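Local coordinates for protein leucine aminopeptidase 2 (Saccharomyces cerevisiae, PDB 2XQ0) that is a zinc-dependent M1-family aminopeptidase that preferentially cleaves di- and tripeptides and has low epoxide hydrolase activity in vitro, at residues Tyr257-Tyr271 with Ser278-Ala290. Numbering follows the deposited sequence.
Sequences YEWGTYDILVNVDSY and SPNMTFATPTLLA. Unlike the reference sequence in segment 278-290: Leu289 (reference Ile).
Strands 264-266 and 282-284 run parallel, their axes 4.7 Å apart at 24°, and backbone bonds alternate: Leu265 N donates to Thr282 O and Asn267 N to Ala284 O, while Asp263 O and Leu265 O accept from Thr282 N and Ala284 N. On one face, Leu265, with CG anti to its N (chi1 169°), sets CD2 over the Phe283 ring, 3.8 Å from the centroid, a CH-pi contact. Asn267 ND2 approaches that ring at Phe283 CD2 (3.3 Å), its amide plane turned steeply to it; Asn267 OD1 is hydrogen-bonded to Tyr141 OH. On the other face, Ile264 CG2 meets Ala284 CB (3.9 Å), and Thr282 OG1 lies 2.8 Å from Tyr262 OH. The pair belongs to the mixed sheet of the M1 catalytic domain, beside the zinc-binding HExxH helix 297-311, where Tyr262 touches the proton acceptor Glu302; antiparallel strand 275-276, carrying substrate-binding residues, flanks 282-284. Before the strands, Asn280 ND2 donates almost straight (174°) to Trp259 O, from above the carbonyl plane, and weakly to Thr261 O; its OD1 accepts from Gln198 NE2. A leucine here would probably leave Trp259 O and Gln198 NE2 without these partners. At the far end, Val266 CG1 packs on Pro286 CA (3.7 Å).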
ATOM      1  N   TYR A 257      -2.387 -15.130  15.202  1.00 19.43           N
ATOM      2  CA  TYR A 257      -2.199 -13.689  15.031  1.00 27.06           C
ATOM      3  C   TYR A 257      -1.875 -13.173  16.422  1.00 25.38           C
ATOM      4  O   TYR A 257      -2.632 -13.401  17.346  1.00 29.81           O
ATOM      5  CB  TYR A 257      -3.518 -13.104  14.513  1.00 26.58           C
ATOM      6  CG  TYR A 257      -3.644 -11.595  14.444  1.00 23.99           C
ATOM      7  CD1 TYR A 257      -3.149 -10.884  13.353  1.00 21.97           C
ATOM      8  CD2 TYR A 257      -4.316 -10.889  15.442  1.00 24.82           C
ATOM      9  CE1 TYR A 257      -3.295  -9.492  13.271  1.00 25.70           C
ATOM     10  CE2 TYR A 257      -4.464  -9.502  15.373  1.00 24.30           C
ATOM     11  CZ  TYR A 257      -3.960  -8.814  14.283  1.00 22.35           C
ATOM     12  OH  TYR A 257      -4.122  -7.444  14.207  1.00 22.66           O
ATOM     13  N   GLU A 258      -0.753 -12.492  16.595  1.00 35.39           N
ATOM     14  CA  GLU A 258      -0.328 -12.168  17.958  1.00 31.06           C
ATOM     15  C   GLU A 258      -0.487 -10.693  18.358  1.00 34.50           C
ATOM     16  O   GLU A 258      -0.058 -10.299  19.438  1.00 37.72           O
ATOM     17  CB  GLU A 258       1.114 -12.625  18.184  1.00 33.39           C
ATOM     18  CG  GLU A 258       2.135 -11.810  17.422  1.00 41.73           C
ATOM     19  CD  GLU A 258       3.493 -12.496  17.352  1.00 45.02           C
ATOM     20  OE1 GLU A 258       3.689 -13.323  16.432  1.00 40.45           O
ATOM     21  OE2 GLU A 258       4.362 -12.212  18.210  1.00 39.37           O
ATOM     22  N   TRP A 259      -1.124  -9.893  17.508  1.00 25.32           N
ATOM     23  CA  TRP A 259      -1.275  -8.457  17.767  1.00 25.95           C
ATOM     24  C   TRP A 259      -2.510  -8.075  18.605  1.00 25.98           C
ATOM     25  O   TRP A 259      -2.727  -6.900  18.892  1.00 29.39           O
ATOM     26  CB  TRP A 259      -1.289  -7.687  16.441  1.00 20.17           C
ATOM     27  CG  TRP A 259      -0.056  -7.939  15.599  1.00 28.42           C
ATOM     28  CD1 TRP A 259       0.178  -9.020  14.791  1.00 27.22           C
ATOM     29  CD2 TRP A 259       1.100  -7.095  15.482  1.00 24.13           C
ATOM     30  NE1 TRP A 259       1.408  -8.902  14.191  1.00 23.26           N
ATOM     31  CE2 TRP A 259       1.993  -7.729  14.594  1.00 24.56           C
ATOM     32  CE3 TRP A 259       1.473  -5.873  16.054  1.00 24.62           C
ATOM     33  CZ2 TRP A 259       3.227  -7.180  14.262  1.00 19.55           C
ATOM     34  CZ3 TRP A 259       2.703  -5.315  15.707  1.00 19.51           C
ATOM     35  CH2 TRP A 259       3.565  -5.967  14.832  1.00 18.52           C
ATOM     36  N   GLY A 260      -3.329  -9.055  18.971  1.00 25.00           N
ATOM     37  CA  GLY A 260      -4.512  -8.774  19.764  1.00 23.37           C
ATOM     38  C   GLY A 260      -5.719  -8.444  18.896  1.00 26.40           C
ATOM     39  O   GLY A 260      -6.404  -9.330  18.395  1.00 29.48           O
ATOM     40  N   THR A 261      -5.991  -7.157  18.717  1.00 22.99           N
ATOM     41  CA  THR A 261      -7.134  -6.762  17.917  1.00 24.22           C
ATOM     42  C   THR A 261      -6.698  -6.589  16.471  1.00 18.46           C
ATOM     43  O   THR A 261      -5.520  -6.371  16.191  1.00 22.29           O
ATOM     44  CB  THR A 261      -7.709  -5.439  18.412  1.00 31.10           C
ATOM     45  OG1 THR A 261      -6.683  -4.440  18.364  1.00 29.35           O
ATOM     46  CG2 THR A 261      -8.211  -5.588  19.852  1.00 35.50           C
ATOM     47  N   TYR A 262      -7.655  -6.734  15.564  1.00 20.84           N
ATOM     48  CA  TYR A 262      -7.478  -6.320  14.178  1.00 17.15           C
ATOM     49  C   TYR A 262      -8.579  -5.319  13.807  1.00 27.01           C
ATOM     50  O   TYR A 262      -9.715  -5.705  13.501  1.00 21.11           O
ATOM     51  CB  TYR A 262      -7.504  -7.502  13.209  1.00 15.94           C
ATOM     52  CG  TYR A 262      -7.222  -7.012  11.809  1.00 21.36           C
ATOM     53  CD1 TYR A 262      -5.909  -6.814  11.373  1.00 25.93           C
ATOM     54  CD2 TYR A 262      -8.251  -6.652  10.958  1.00 23.13           C
ATOM     55  CE1 TYR A 262      -5.651  -6.333  10.093  1.00 18.92           C
ATOM     56  CE2 TYR A 262      -7.998  -6.159   9.675  1.00 24.16           C
ATOM     57  CZ  TYR A 262      -6.704  -6.004   9.255  1.00 21.05           C
ATOM     58  OH  TYR A 262      -6.460  -5.505   7.992  1.00 27.03           O
ATOM     59  N   ASP A 263      -8.248  -4.031  13.847  1.00 20.56           N
ATOM     60  CA  ASP A 263      -9.247  -2.994  13.640  1.00 21.90           C
ATOM     61  C   ASP A 263      -9.015  -2.320  12.304  1.00 23.08           C
ATOM     62  O   ASP A 263      -7.916  -2.366  11.769  1.00 22.26           O
ATOM     63  CB  ASP A 263      -9.167  -1.952  14.757  1.00 15.60           C
ATOM     64  CG  ASP A 263      -9.600  -2.504  16.106  1.00 31.09           C
ATOM     65  OD1 ASP A 263     -10.265  -3.572  16.159  1.00 25.85           O
ATOM     66  OD2 ASP A 263      -9.296  -1.844  17.116  1.00 32.87           O
ATOM     67  N   ILE A 264     -10.061  -1.691  11.778  1.00 18.62           N
ATOM     68  CA  ILE A 264      -9.989  -0.983  10.506  1.00 18.02           C
ATOM     69  C   ILE A 264     -10.488   0.460  10.648  1.00 21.18           C
ATOM     70  O   ILE A 264     -11.568   0.688  11.176  1.00 22.44           O
ATOM     71  CB  ILE A 264     -10.818  -1.711   9.446  1.00 13.58           C
ATOM     72  CG1 ILE A 264     -10.310  -3.145   9.277  1.00 17.21           C
ATOM     73  CG2 ILE A 264     -10.812  -0.924   8.094  1.00 15.69           C
ATOM     74  CD1 ILE A 264     -11.237  -4.028   8.476  1.00 22.22           C
ATOM     75  N   LEU A 265      -9.689   1.428  10.190  1.00 20.21           N
ATOM     76  CA  LEU A 265     -10.128   2.817  10.082  1.00 20.03           C
ATOM     77  C   LEU A 265     -10.518   3.081   8.642  1.00 26.53           C
ATOM     78  O   LEU A 265      -9.676   2.974   7.759  1.00 20.05           O
ATOM     79  CB  LEU A 265      -8.991   3.789  10.461  1.00 16.03           C
ATOM     80  CG  LEU A 265      -9.254   5.266  10.141  1.00 21.61           C
ATOM     81  CD1 LEU A 265     -10.386   5.787  10.976  1.00 20.21           C
ATOM     82  CD2 LEU A 265      -7.992   6.140  10.357  1.00 21.61           C
ATOM     83  N   VAL A 266     -11.788   3.407   8.391  1.00 22.01           N
ATOM     84  CA  VAL A 266     -12.211   3.740   7.038  1.00 22.00           C
ATOM     85  C   VAL A 266     -12.082   5.240   6.913  1.00 26.94           C
ATOM     86  O   VAL A 266     -12.845   5.998   7.518  1.00 27.20           O
ATOM     87  CB  VAL A 266     -13.646   3.270   6.702  1.00 22.08           C
ATOM     88  CG1 VAL A 266     -14.057   3.802   5.346  1.00 23.03           C
ATOM     89  CG2 VAL A 266     -13.720   1.729   6.709  1.00 20.05           C
ATOM     90  N   ASN A 267     -11.077   5.667   6.155  1.00 23.84           N
ATOM     91  CA  ASN A 267     -10.664   7.061   6.160  1.00 26.24           C
ATOM     92  C   ASN A 267     -11.578   7.991   5.376  1.00 25.97           C
ATOM     93  O   ASN A 267     -12.537   7.545   4.733  1.00 24.61           O
ATOM     94  CB  ASN A 267      -9.238   7.171   5.629  1.00 23.68           C
ATOM     95  CG  ASN A 267      -8.239   7.492   6.712  1.00 37.67           C
ATOM     96  OD1 ASN A 267      -8.501   8.306   7.593  1.00 31.65           O
ATOM     97  ND2 ASN A 267      -7.078   6.862   6.646  1.00 52.26           N
ATOM     98  N   VAL A 268     -11.255   9.281   5.428  1.00 24.04           N
ATOM     99  CA  VAL A 268     -11.942  10.307   4.646  1.00 31.07           C
ATOM    100  C   VAL A 268     -11.719  10.075   3.153  1.00 31.52           C
ATOM    101  O   VAL A 268     -10.790   9.375   2.753  1.00 26.75           O
ATOM    102  CB  VAL A 268     -11.473  11.742   5.043  1.00 31.43           C
ATOM    103  CG1 VAL A 268     -11.881  12.056   6.476  1.00 33.87           C
ATOM    104  CG2 VAL A 268      -9.967  11.881   4.882  1.00 27.79           C
ATOM    105  N   ASP A 269     -12.554  10.685   2.324  1.00 31.73           N
ATOM    106  CA  ASP A 269     -12.500  10.419   0.888  1.00 38.77           C
ATOM    107  C   ASP A 269     -11.184  10.829   0.202  1.00 37.50           C
ATOM    108  O   ASP A 269     -10.835  10.271  -0.834  1.00 40.54           O
ATOM    109  CB  ASP A 269     -13.740  10.997   0.184  1.00 41.10           C
ATOM    110  CG  ASP A 269     -15.041  10.605   0.886  1.00 47.04           C
ATOM    111  OD1 ASP A 269     -15.623   9.550   0.550  1.00 45.33           O
ATOM    112  OD2 ASP A 269     -15.480  11.351   1.790  1.00 59.03           O
ATOM    113  N   SER A 270     -10.436  11.760   0.799  1.00 31.82           N
ATOM    114  CA  SER A 270      -9.138  12.172   0.239  1.00 32.94           C
ATOM    115  C   SER A 270      -8.010  11.150   0.415  1.00 32.45           C
ATOM    116  O   SER A 270      -6.901  11.326  -0.107  1.00 31.67           O
ATOM    117  CB  SER A 270      -8.691  13.508   0.839  1.00 35.28           C
ATOM    118  OG  SER A 270      -8.499  13.408   2.240  1.00 34.43           O
ATOM    119  N   TYR A 271      -8.281  10.077   1.146  1.00 31.47           N
ATOM    120  CA  TYR A 271      -7.252   9.083   1.390  1.00 28.20           C
ATOM    121  C   TYR A 271      -6.695   8.516   0.068  1.00 31.78           C
ATOM    122  O   TYR A 271      -7.456   8.052  -0.782  1.00 34.71           O
ATOM    123  CB  TYR A 271      -7.787   7.977   2.300  1.00 27.90           C
ATOM    124  CG  TYR A 271      -6.696   7.063   2.790  1.00 30.03           C
ATOM    125  CD1 TYR A 271      -5.777   7.499   3.731  1.00 28.89           C
ATOM    126  CD2 TYR A 271      -6.589   5.764   2.315  1.00 32.22           C
ATOM    127  CE1 TYR A 271      -4.772   6.672   4.180  1.00 28.23           C
ATOM    128  CE2 TYR A 271      -5.586   4.931   2.749  1.00 26.14           C
ATOM    129  CZ  TYR A 271      -4.681   5.390   3.680  1.00 29.75           C
ATOM    130  OH  TYR A 271      -3.691   4.558   4.113  1.00 31.42           O
ATOM    131  N   SER A 278      -0.963  -0.266   9.243  1.00 16.73           N
ATOM    132  CA  SER A 278      -0.535   0.096  10.587  1.00 16.06           C
ATOM    133  C   SER A 278      -1.036  -0.943  11.550  1.00 19.71           C
ATOM    134  O   SER A 278      -2.218  -1.271  11.533  1.00 21.75           O
ATOM    135  CB  SER A 278      -1.087   1.451  11.009  1.00 27.08           C
ATOM    136  OG  SER A 278      -0.458   2.470  10.278  1.00 30.55           O
ATOM    137  N   PRO A 279      -0.141  -1.474  12.396  1.00 18.80           N
ATOM    138  CA  PRO A 279      -0.514  -2.488  13.394  1.00 22.05           C
ATOM    139  C   PRO A 279      -1.635  -2.056  14.313  1.00 21.67           C
ATOM    140  O   PRO A 279      -1.569  -0.986  14.912  1.00 20.37           O
ATOM    141  CB  PRO A 279       0.768  -2.674  14.209  1.00 23.54           C
ATOM    142  CG  PRO A 279       1.849  -2.257  13.308  1.00 29.38           C
ATOM    143  CD  PRO A 279       1.298  -1.164  12.439  1.00 23.47           C
ATOM    144  N   ASN A 280      -2.642  -2.907  14.440  1.00 19.08           N
ATOM    145  CA  ASN A 280      -3.820  -2.634  15.253  1.00 19.04           C
ATOM    146  C   ASN A 280      -4.733  -1.539  14.708  1.00 22.35           C
ATOM    147  O   ASN A 280      -5.743  -1.209  15.336  1.00 29.34           O
ATOM    148  CB  ASN A 280      -3.456  -2.337  16.712  1.00 27.27           C
ATOM    149  CG  ASN A 280      -2.824  -3.530  17.418  1.00 29.81           C
ATOM    150  OD1 ASN A 280      -1.685  -3.471  17.878  1.00 24.51           O
ATOM    151  ND2 ASN A 280      -3.567  -4.614  17.510  1.00 22.40           N
ATOM    152  N   MET A 281      -4.412  -0.982  13.541  1.00 19.79           N
ATOM    153  CA  MET A 281      -5.333  -0.025  12.928  1.00 23.20           C
ATOM    154  C   MET A 281      -5.052   0.122  11.450  1.00 22.56           C
ATOM    155  O   MET A 281      -4.392   1.054  11.040  1.00 20.17           O
ATOM    156  CB  MET A 281      -5.258   1.354  13.612  1.00 18.52           C
ATOM    157  CG  MET A 281      -6.396   2.332  13.258  1.00 21.97           C
ATOM    158  SD  MET A 281      -8.085   1.726  13.559  1.00 29.13           S
ATOM    159  CE  MET A 281      -8.014   1.496  15.346  1.00 23.49           C
ATOM    160  N   THR A 282      -5.556  -0.809  10.658  1.00 17.78           N
ATOM    161  CA  THR A 282      -5.456  -0.715   9.208  1.00 14.68           C
ATOM    162  C   THR A 282      -6.161   0.555   8.733  1.00 18.46           C
ATOM    163  O   THR A 282      -7.282   0.833   9.142  1.00 24.27           O
ATOM    164  CB  THR A 282      -6.114  -1.975   8.576  1.00 17.99           C
ATOM    165  OG1 THR A 282      -5.224  -3.083   8.744  1.00 22.09           O
ATOM    166  CG2 THR A 282      -6.379  -1.771   7.083  1.00 23.61           C
ATOM    167  N   PHE A 283      -5.504   1.334   7.879  1.00 15.70           N
ATOM    168  CA  PHE A 283      -6.119   2.511   7.294  1.00 15.27           C
ATOM    169  C   PHE A 283      -6.690   2.059   5.972  1.00 25.16           C
ATOM    170  O   PHE A 283      -6.003   1.410   5.190  1.00 26.05           O
ATOM    171  CB  PHE A 283      -5.100   3.625   7.056  1.00 19.47           C
ATOM    172  CG  PHE A 283      -4.751   4.419   8.277  1.00 19.02           C
ATOM    173  CD1 PHE A 283      -4.737   3.836   9.534  1.00 25.36           C
ATOM    174  CD2 PHE A 283      -4.403   5.760   8.161  1.00 25.51           C
ATOM    175  CE1 PHE A 283      -4.406   4.576  10.662  1.00 37.78           C
ATOM    176  CE2 PHE A 283      -4.070   6.506   9.281  1.00 27.12           C
ATOM    177  CZ  PHE A 283      -4.074   5.914  10.536  1.00 33.59           C
ATOM    178  N   ALA A 284      -7.960   2.363   5.727  1.00 19.59           N
ATOM    179  CA  ALA A 284      -8.610   1.912   4.499  1.00 21.23           C
ATOM    180  C   ALA A 284      -9.314   3.046   3.740  1.00 30.18           C
ATOM    181  O   ALA A 284      -9.808   3.993   4.352  1.00 26.38           O
ATOM    182  CB  ALA A 284      -9.590   0.785   4.815  1.00 22.91           C
ATOM    183  N   THR A 285      -9.333   2.947   2.409  1.00 26.85           N
ATOM    184  CA  THR A 285     -10.075   3.863   1.537  1.00 21.74           C
ATOM    185  C   THR A 285     -11.573   3.561   1.633  1.00 23.76           C
ATOM    186  O   THR A 285     -11.980   2.397   1.672  1.00 28.07           O
ATOM    187  CB  THR A 285      -9.606   3.735   0.052  1.00 27.06           C
ATOM    188  OG1 THR A 285     -10.392   4.575  -0.802  1.00 32.43           O
ATOM    189  CG2 THR A 285      -9.702   2.286  -0.440  1.00 28.87           C
ATOM    190  N   PRO A 286     -12.399   4.608   1.694  1.00 23.18           N
ATOM    191  CA  PRO A 286     -13.859   4.432   1.691  1.00 25.96           C
ATOM    192  C   PRO A 286     -14.361   3.851   0.377  1.00 25.85           C
ATOM    193  O   PRO A 286     -15.490   3.375   0.316  1.00 32.16           O
ATOM    194  CB  PRO A 286     -14.402   5.857   1.846  1.00 27.39           C
ATOM    195  CG  PRO A 286     -13.238   6.722   2.129  1.00 32.68           C
ATOM    196  CD  PRO A 286     -11.995   6.024   1.720  1.00 25.57           C
ATOM    197  N   THR A 287     -13.537   3.898  -0.667  1.00 29.61           N
ATOM    198  CA  THR A 287     -13.940   3.311  -1.937  1.00 31.59           C
ATOM    199  C   THR A 287     -13.946   1.796  -1.822  1.00 31.93           C
ATOM    200  O   THR A 287     -14.260   1.112  -2.777  1.00 34.93           O
ATOM    201  CB  THR A 287     -13.036   3.733  -3.115  1.00 34.79           C
ATOM    202  OG1 THR A 287     -11.699   3.276  -2.890  1.00 28.42           O
ATOM    203  CG2 THR A 287     -13.039   5.259  -3.285  1.00 31.10           C
ATOM    204  N   LEU A 288     -13.590   1.270  -0.654  1.00 26.62           N
ATOM    205  CA  LEU A 288     -13.726  -0.162  -0.443  1.00 22.85           C
ATOM    206  C   LEU A 288     -15.198  -0.505  -0.252  1.00 29.53           C
ATOM    207  O   LEU A 288     -15.606  -1.644  -0.465  1.00 36.32           O
ATOM    208  CB  LEU A 288     -12.937  -0.643   0.785  1.00 28.67           C
ATOM    209  CG  LEU A 288     -11.410  -0.728   0.693  1.00 30.36           C
ATOM    210  CD1 LEU A 288     -10.876  -1.674   1.763  1.00 34.81           C
ATOM    211  CD2 LEU A 288     -11.005  -1.204  -0.695  1.00 28.67           C
ATOM    212  N   LEU A 289     -15.993   0.477   0.159  1.00 26.86           N
ATOM    213  CA  LEU A 289     -17.405   0.238   0.389  1.00 29.63           C
ATOM    214  C   LEU A 289     -18.192   0.256  -0.910  1.00 40.65           C
ATOM    215  O   LEU A 289     -18.370   1.310  -1.532  1.00 40.95           O
ATOM    216  CB  LEU A 289     -17.988   1.256   1.361  1.00 43.51           C
ATOM    217  CG  LEU A 289     -17.903   0.799   2.811  1.00 54.92           C
ATOM    218  CD1 LEU A 289     -16.445   0.709   3.252  1.00 42.44           C
ATOM    219  CD2 LEU A 289     -18.699   1.741   3.687  1.00 65.11           C
ATOM    220  N   ALA A 290     -18.687  -0.918  -1.295  1.00 38.64           N
ATOM    221  CA  ALA A 290     -19.419  -1.074  -2.538  1.00 36.59           C
ATOM    222  C   ALA A 290     -20.861  -1.513  -2.277  1.00 42.01           C
ATOM    223  O   ALA A 290     -21.674  -1.600  -3.200  1.00 41.70           O
ATOM    224  CB  ALA A 290     -18.707  -2.075  -3.433  1.00 39.84           C
TER
HETATM  225  O   HOH W   1      -2.807  -5.393  13.013  1.00 28.06           O
HETATM  226  O   HOH W   2      -6.866  -1.566  18.215  1.00 44.66           O
HETATM  227  O   HOH W   3      -9.939   7.110  -0.765  1.00 38.58           O